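Local coordinates for putative hydrolase (Shewanella frigidimarina, PDB 3LHO), which probably acts as an iron-dependent dioxygenase of the 2-oxoadipate dioxygenase/decarboxylase family and was crystallised with a nickel ion bound, at residues Q15-I18 / K19-S23; T167-I170 / N171-P174; F176-I179 / E180-N183. One frame throughout, in Å; residues are numbered along the deposited sequence. Where two conformers were deposited one is given.

Along the chain the three contacts come in series. Contact 1 sits at the junction of helices 6-20 and 22-32. Contact 2 closes strand 165-169 with a turn, and contact 3 opens helix 179-188, which follows that strand. Contact 1 touches neither of the others, its centre lying about 19 Å from that of contact 2 and 23 Å from that of contact 3. Contacts 2 and 3, 10 Å apart between centres, pack together through I170 on I179 and L173 CD1 on V182 CG2 at 4.0 Å. Strands 39-47, 165-169 and 235-239 supply the nickel ligands H41, H165 and E235; contact 2 ends the second of these, and contact 3 starts the helix that packs back on strand 208-212 of the same sheet.

Contact 1: Q15-I18 / K19-S23; sequences QDYI and KMTPS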
# COMPACT_ATOMS: atom_id res chain seq x y z
N GLN A 15 -6.18 4.84 10.55
CA GLN A 15 -7.19 4.21 11.45
C GLN A 15 -7.83 2.97 10.82
O GLN A 15 -8.04 1.95 11.48
CB GLN A 15 -8.28 5.19 11.92
CG GLN A 15 -7.81 6.18 13.04
CD GLN A 15 -7.09 5.49 14.24
OE1 GLN A 15 -7.48 4.39 14.67
NE2 GLN A 15 -6.05 6.13 14.77
N ASP A 16 -8.11 3.07 9.53
CA ASP A 16 -8.65 1.96 8.77
C ASP A 16 -7.66 0.82 8.58
O ASP A 16 -8.01 -0.35 8.77
CB ASP A 16 -9.21 2.42 7.43
CG ASP A 16 -9.69 1.27 6.63
OD1 ASP A 16 -10.74 0.73 6.93
OD2 ASP A 16 -8.96 0.79 5.74
N TYR A 17 -6.43 1.18 8.21
CA TYR A 17 -5.35 0.23 8.02
C TYR A 17 -5.00 -0.63 9.24
O TYR A 17 -4.76 -1.84 9.08
CB TYR A 17 -4.11 1.03 7.61
CG TYR A 17 -2.77 0.30 7.52
CD1 TYR A 17 -2.52 -0.61 6.49
CD2 TYR A 17 -1.74 0.62 8.39
CE1 TYR A 17 -1.27 -1.24 6.34
CE2 TYR A 17 -0.47 0.01 8.27
CZ TYR A 17 -0.24 -0.92 7.26
OH TYR A 17 1.01 -1.47 7.13
N ILE A 18 -4.95 -0.01 10.42
CA ILE A 18 -4.59 -0.74 11.64
C ILE A 18 -5.66 -1.75 12.06
O ILE A 18 -5.36 -2.70 12.76
CB ILE A 18 -4.18 0.17 12.86
CG1 ILE A 18 -5.34 1.07 13.32
CG2 ILE A 18 -2.92 0.98 12.57
CD1 ILE A 18 -5.01 1.88 14.63
N LYS A 19 -6.90 -1.57 11.61
CA LYS A 19 -7.92 -2.56 11.81
C LYS A 19 -7.56 -3.87 11.13
O LYS A 19 -7.87 -4.92 11.66
CB LYS A 19 -9.30 -2.09 11.32
CG LYS A 19 -9.84 -0.89 12.04
CD LYS A 19 -11.14 -0.42 11.38
CE LYS A 19 -11.65 0.85 12.00
NZ LYS A 19 -12.86 1.30 11.24
N MSE A 20 -6.96 -3.80 9.94
CA MSE A 20 -6.48 -4.97 9.22
C MSE A 20 -5.12 -5.39 9.75
O MSE A 20 -4.78 -6.56 9.63
CB MSE A 20 -6.23 -4.66 7.73
CG MSE A 20 -7.48 -4.54 6.93
SE MSE A 20 -7.01 -4.24 5.14
CE MSE A 20 -6.35 -2.43 5.27
N THR A 21 -4.37 -4.44 10.31
CA THR A 21 -2.93 -4.60 10.54
C THR A 21 -2.55 -4.19 12.00
O THR A 21 -1.84 -3.20 12.22
CB THR A 21 -2.12 -3.76 9.53
OG1 THR A 21 -2.79 -3.79 8.26
CG2 THR A 21 -0.70 -4.29 9.36
N PRO A 22 -3.02 -4.98 12.99
CA PRO A 22 -2.72 -4.67 14.39
C PRO A 22 -1.23 -4.57 14.69
O PRO A 22 -0.85 -3.78 15.55
CB PRO A 22 -3.35 -5.83 15.17
CG PRO A 22 -3.64 -6.88 14.18
CD PRO A 22 -3.88 -6.18 12.87
N SER A 23 -0.42 -5.33 13.96
CA SER A 23 1.03 -5.25 14.12
C SER A 23 1.57 -3.82 13.89
O SER A 23 2.48 -3.38 14.59
CB SER A 23 1.73 -6.20 13.16
OG SER A 23 1.43 -7.54 13.48
O HOH W 1 -12.22 1.83 8.53
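The Y17 ring has T21 lying over one of its faces: OG1 stands 3.5 Å above the plane, displaced toward the rim, and CB is 4.1 Å from the ring centroid and only 11° off the normal, a CH-pi contact. M20, a selenomethionine, brings its CE methyl obliquely to the same ring, 4.4 Å from Y17 CD1. With CG of Y17 anti to the backbone N (chi1 172°), the ring lies beside its own carbonyl, which lets T21 meet the ring and the carbonyl together. The hydroxyl of Y17 bonds to F233 O, and its ring meets that of F166.

Y17 O collects three donors. T21 OG1 gives its proton to it at 2.9 Å, tilted 34° from the carbonyl plane, while the amides of M20 and T21 add weak bonds. The T21 amide is also weakly shared with I18 O at 3.2 Å. One residue on, P22 N lies 3.3 Å from I18 O but has no hydrogen to offer and cannot extend the bonding of helix 6-20, which is already weak from K19 on. T21 then occupies the N-cap position of helix 22-32 without making a capping bond through its side chain.

On the outer side K19 runs extended past Q15 O, its CG 3.4 Å away. The carboxylate of D16 is engaged through OD2 in a salt bridge with R162. The chemistry implies that the buried T21 hydroxyl is committed backward to the helix that is ending, supplementing the weak amide bonds there.

Contact 2: T167-I170 / N171-P174; sequences TVSI and NDLP
The first torsions of S169 and D172 place their polar ends together across the bend: OG of S169 is anti to the backbone N (chi1 172°), while CG of D172 is anti to its carbonyl carbon (chi1 -70°). S169 OG donates to D172 OD2 at 2.7 Å, using the anti lone pair of that oxygen, the one turned away from OD1. CB of D172 also rests 3.6 Å from the same S169 OG.

The hydroxyl has a further partner. A water donates both to S169 OG and to N171 OD1, each at 3.1 Å, and so bridges S169, just before the turn, and N171, at its second position; ND2 of N171 is meanwhile held by R239 O on strand 235-239. S169 OG therefore gives one proton and receives another, which accounts for this buried polar atom.

The backbone itself closes the bend. L173 N bonds to I170 O at 3.0 Å with an N-H...O angle of 149°, and D172 N makes a weak bond to S169 O at 3.3 Å.

L173 also meets the strand: CD2 touches V168 CG1 at 4.0 Å, the two side chains crossing at about a right angle, and CG lies 3.6 Å from S169 O. L173 further packs on V182 of helix 179-188, and I170 on I179.

Upstream, T167 OG1 bonds to E235 OE1, a carboxylate of the nickel site. The arrangement is a type I beta turn from I170 to L173, ending an inner strand of the mixed sheet, between 39-47 and 235-239, and starting the strand-to-helix connection in a protein of the glyoxalase clan.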
# COMPACT_ATOMS: atom_id res chain seq x y z
N THR A 167 4.76 2.60 5.17
CA THR A 167 6.18 2.36 5.29
C THR A 167 6.88 3.44 6.12
O THR A 167 6.84 4.62 5.76
CB THR A 167 6.84 2.30 3.92
OG1 THR A 167 6.22 1.27 3.14
CG2 THR A 167 8.36 2.00 4.10
N VAL A 168 7.49 3.02 7.23
CA VAL A 168 8.27 3.88 8.09
C VAL A 168 9.54 4.35 7.45
O VAL A 168 10.23 3.57 6.79
CB VAL A 168 8.58 3.16 9.43
CG1 VAL A 168 9.47 4.02 10.32
CG2 VAL A 168 7.23 2.81 10.14
N SER A 169 9.85 5.64 7.62
CA SER A 169 11.07 6.19 7.13
C SER A 169 12.13 5.95 8.19
O SER A 169 12.11 6.61 9.27
CB SER A 169 10.95 7.70 6.89
OG SER A 169 12.23 8.24 6.59
N ILE A 170 13.07 5.06 7.87
CA ILE A 170 14.20 4.77 8.75
C ILE A 170 15.09 6.02 8.83
O ILE A 170 15.55 6.38 9.91
CB ILE A 170 15.01 3.53 8.28
CG1 ILE A 170 14.14 2.25 8.41
CG2 ILE A 170 16.30 3.37 9.10
CD1 ILE A 170 14.74 1.03 7.73
N ASN A 171 15.29 6.68 7.68
CA ASN A 171 16.02 7.95 7.62
C ASN A 171 15.62 8.87 8.77
O ASN A 171 16.46 9.43 9.45
CB ASN A 171 15.81 8.69 6.30
CG ASN A 171 16.24 7.86 5.07
OD1 ASN A 171 15.74 6.74 4.83
ND2 ASN A 171 17.13 8.43 4.27
N ASP A 172 14.31 9.00 8.98
CA ASP A 172 13.77 9.95 9.95
C ASP A 172 13.66 9.46 11.40
O ASP A 172 13.39 10.27 12.29
CB ASP A 172 12.41 10.42 9.50
CG ASP A 172 12.49 11.35 8.25
OD1 ASP A 172 12.61 12.58 8.42
OD2 ASP A 172 12.34 10.86 7.12
N LEU A 173 13.89 8.18 11.65
CA LEU A 173 13.81 7.68 13.05
C LEU A 173 15.02 8.21 13.85
O LEU A 173 16.16 7.94 13.49
CB LEU A 173 13.82 6.15 13.11
CG LEU A 173 12.60 5.37 12.61
CD1 LEU A 173 12.96 3.89 12.60
CD2 LEU A 173 11.35 5.64 13.46
N PRO A 174 14.77 8.99 14.91
CA PRO A 174 15.92 9.54 15.62
C PRO A 174 16.83 8.54 16.34
O PRO A 174 18.00 8.84 16.54
CB PRO A 174 15.29 10.51 16.63
CG PRO A 174 13.86 10.22 16.67
CD PRO A 174 13.50 9.60 15.35
O HOH W 2 12.84 7.20 3.71

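Contact 3: F176-I179 / E180-N183; sequences FERI and EDVN
R178 and E180 stack like plates, the guanidinium and carboxylate planes only 9° apart; E180 OE1 lies over the guanidinium face, well out of its plane, so no N-H points at it and the long 3.8 Å pair with R178 NH1 is held by charge. R178 holds the N-cap position of helix 179-188, and a network of R178, E180 and D181 covers the helix start. The bend of E180 at chi2 (84°) lays its carboxylate alongside the guanidinium of R178, and CB of E180 lies over one face of that group.

D181 takes the other approach, at the edge of the guanidinium. R178 NE donates to D181 OD2 at 3.2 Å with an N-H...O angle of 157°, meeting that oxygen from above the carboxylate plane; R178 NH2 reaches D181 OD1 only weakly, at 3.5 Å. Carboxylates at this end would be expected to suit the positive end of the helix dipole. The first turn is set by V182 N bonding to R178 O at 3.1 Å and N183 N to I179 O at 2.8 Å, while a water accepts from I179 N.

N183 OD1 bonds to S211 OG of strand 208-212, and I179 packs on the same strand, joining helix to sheet. F176, before the helix, presents its ring edge to D181 CB, and V182 CG2 comes obliquely onto that ring, 3.6 Å from F176 CG.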
# COMPACT_ATOMS: atom_id res chain seq x y z
N PHE A 176 17.57 5.27 15.44
CA PHE A 176 18.11 4.18 14.63
C PHE A 176 18.85 4.73 13.45
O PHE A 176 18.45 5.73 12.84
CB PHE A 176 17.00 3.25 14.13
CG PHE A 176 16.35 2.43 15.21
CD1 PHE A 176 16.86 1.19 15.55
CD2 PHE A 176 15.20 2.88 15.84
CE1 PHE A 176 16.26 0.43 16.54
CE2 PHE A 176 14.59 2.11 16.82
CZ PHE A 176 15.13 0.89 17.18
N GLU A 177 19.95 4.08 13.09
CA GLU A 177 20.64 4.42 11.87
C GLU A 177 20.38 3.40 10.75
O GLU A 177 20.12 3.78 9.60
CB GLU A 177 22.13 4.48 12.15
CG GLU A 177 22.96 4.75 10.92
CD GLU A 177 24.43 4.91 11.26
OE1 GLU A 177 24.77 5.03 12.44
OE2 GLU A 177 25.24 4.92 10.33
N ARG A 178 20.45 2.12 11.09
CA ARG A 178 20.48 1.07 10.09
C ARG A 178 19.22 0.24 10.13
O ARG A 178 18.68 -0.05 11.21
CB ARG A 178 21.69 0.14 10.30
CG ARG A 178 23.08 0.84 10.29
CD ARG A 178 24.24 -0.20 10.27
NE ARG A 178 24.03 -1.25 11.27
CZ ARG A 178 24.30 -2.56 11.13
NH1 ARG A 178 24.82 -3.06 10.00
NH2 ARG A 178 24.04 -3.39 12.13
N ILE A 179 18.76 -0.17 8.94
CA ILE A 179 17.61 -1.08 8.81
C ILE A 179 17.83 -2.37 9.64
O ILE A 179 16.91 -2.86 10.32
CB ILE A 179 17.24 -1.38 7.29
CG1 ILE A 179 15.89 -2.11 7.20
CG2 ILE A 179 18.34 -2.21 6.56
CD1 ILE A 179 15.14 -1.98 5.87
N GLU A 180 19.06 -2.89 9.63
CA GLU A 180 19.41 -4.08 10.43
C GLU A 180 19.11 -3.86 11.91
O GLU A 180 18.68 -4.77 12.59
CB GLU A 180 20.87 -4.51 10.26
CG GLU A 180 21.21 -4.95 8.84
CD GLU A 180 21.56 -3.78 7.91
OE1 GLU A 180 21.41 -2.59 8.30
OE2 GLU A 180 21.97 -4.05 6.77
N ASP A 181 19.33 -2.65 12.41
CA ASP A 181 19.09 -2.38 13.82
C ASP A 181 17.61 -2.26 14.10
O ASP A 181 17.14 -2.70 15.14
CB ASP A 181 19.83 -1.12 14.25
CG ASP A 181 21.34 -1.29 14.16
OD1 ASP A 181 21.83 -2.35 14.60
OD2 ASP A 181 22.02 -0.40 13.62
N VAL A 182 16.85 -1.69 13.18
CA VAL A 182 15.37 -1.66 13.34
C VAL A 182 14.83 -3.09 13.34
O VAL A 182 13.99 -3.46 14.17
CB VAL A 182 14.70 -0.86 12.21
CG1 VAL A 182 13.16 -0.95 12.29
CG2 VAL A 182 15.19 0.61 12.27
N ASN A 183 15.30 -3.89 12.40
CA ASN A 183 14.88 -5.28 12.29
C ASN A 183 15.16 -6.06 13.56
O ASN A 183 14.32 -6.86 14.01
CB ASN A 183 15.54 -5.96 11.07
CG ASN A 183 14.88 -5.58 9.75
OD1 ASN A 183 13.85 -4.87 9.74
ND2 ASN A 183 15.44 -6.05 8.63
O HOH W 3 21.10 1.81 14.02
O HOH W 4 20.68 0.22 6.75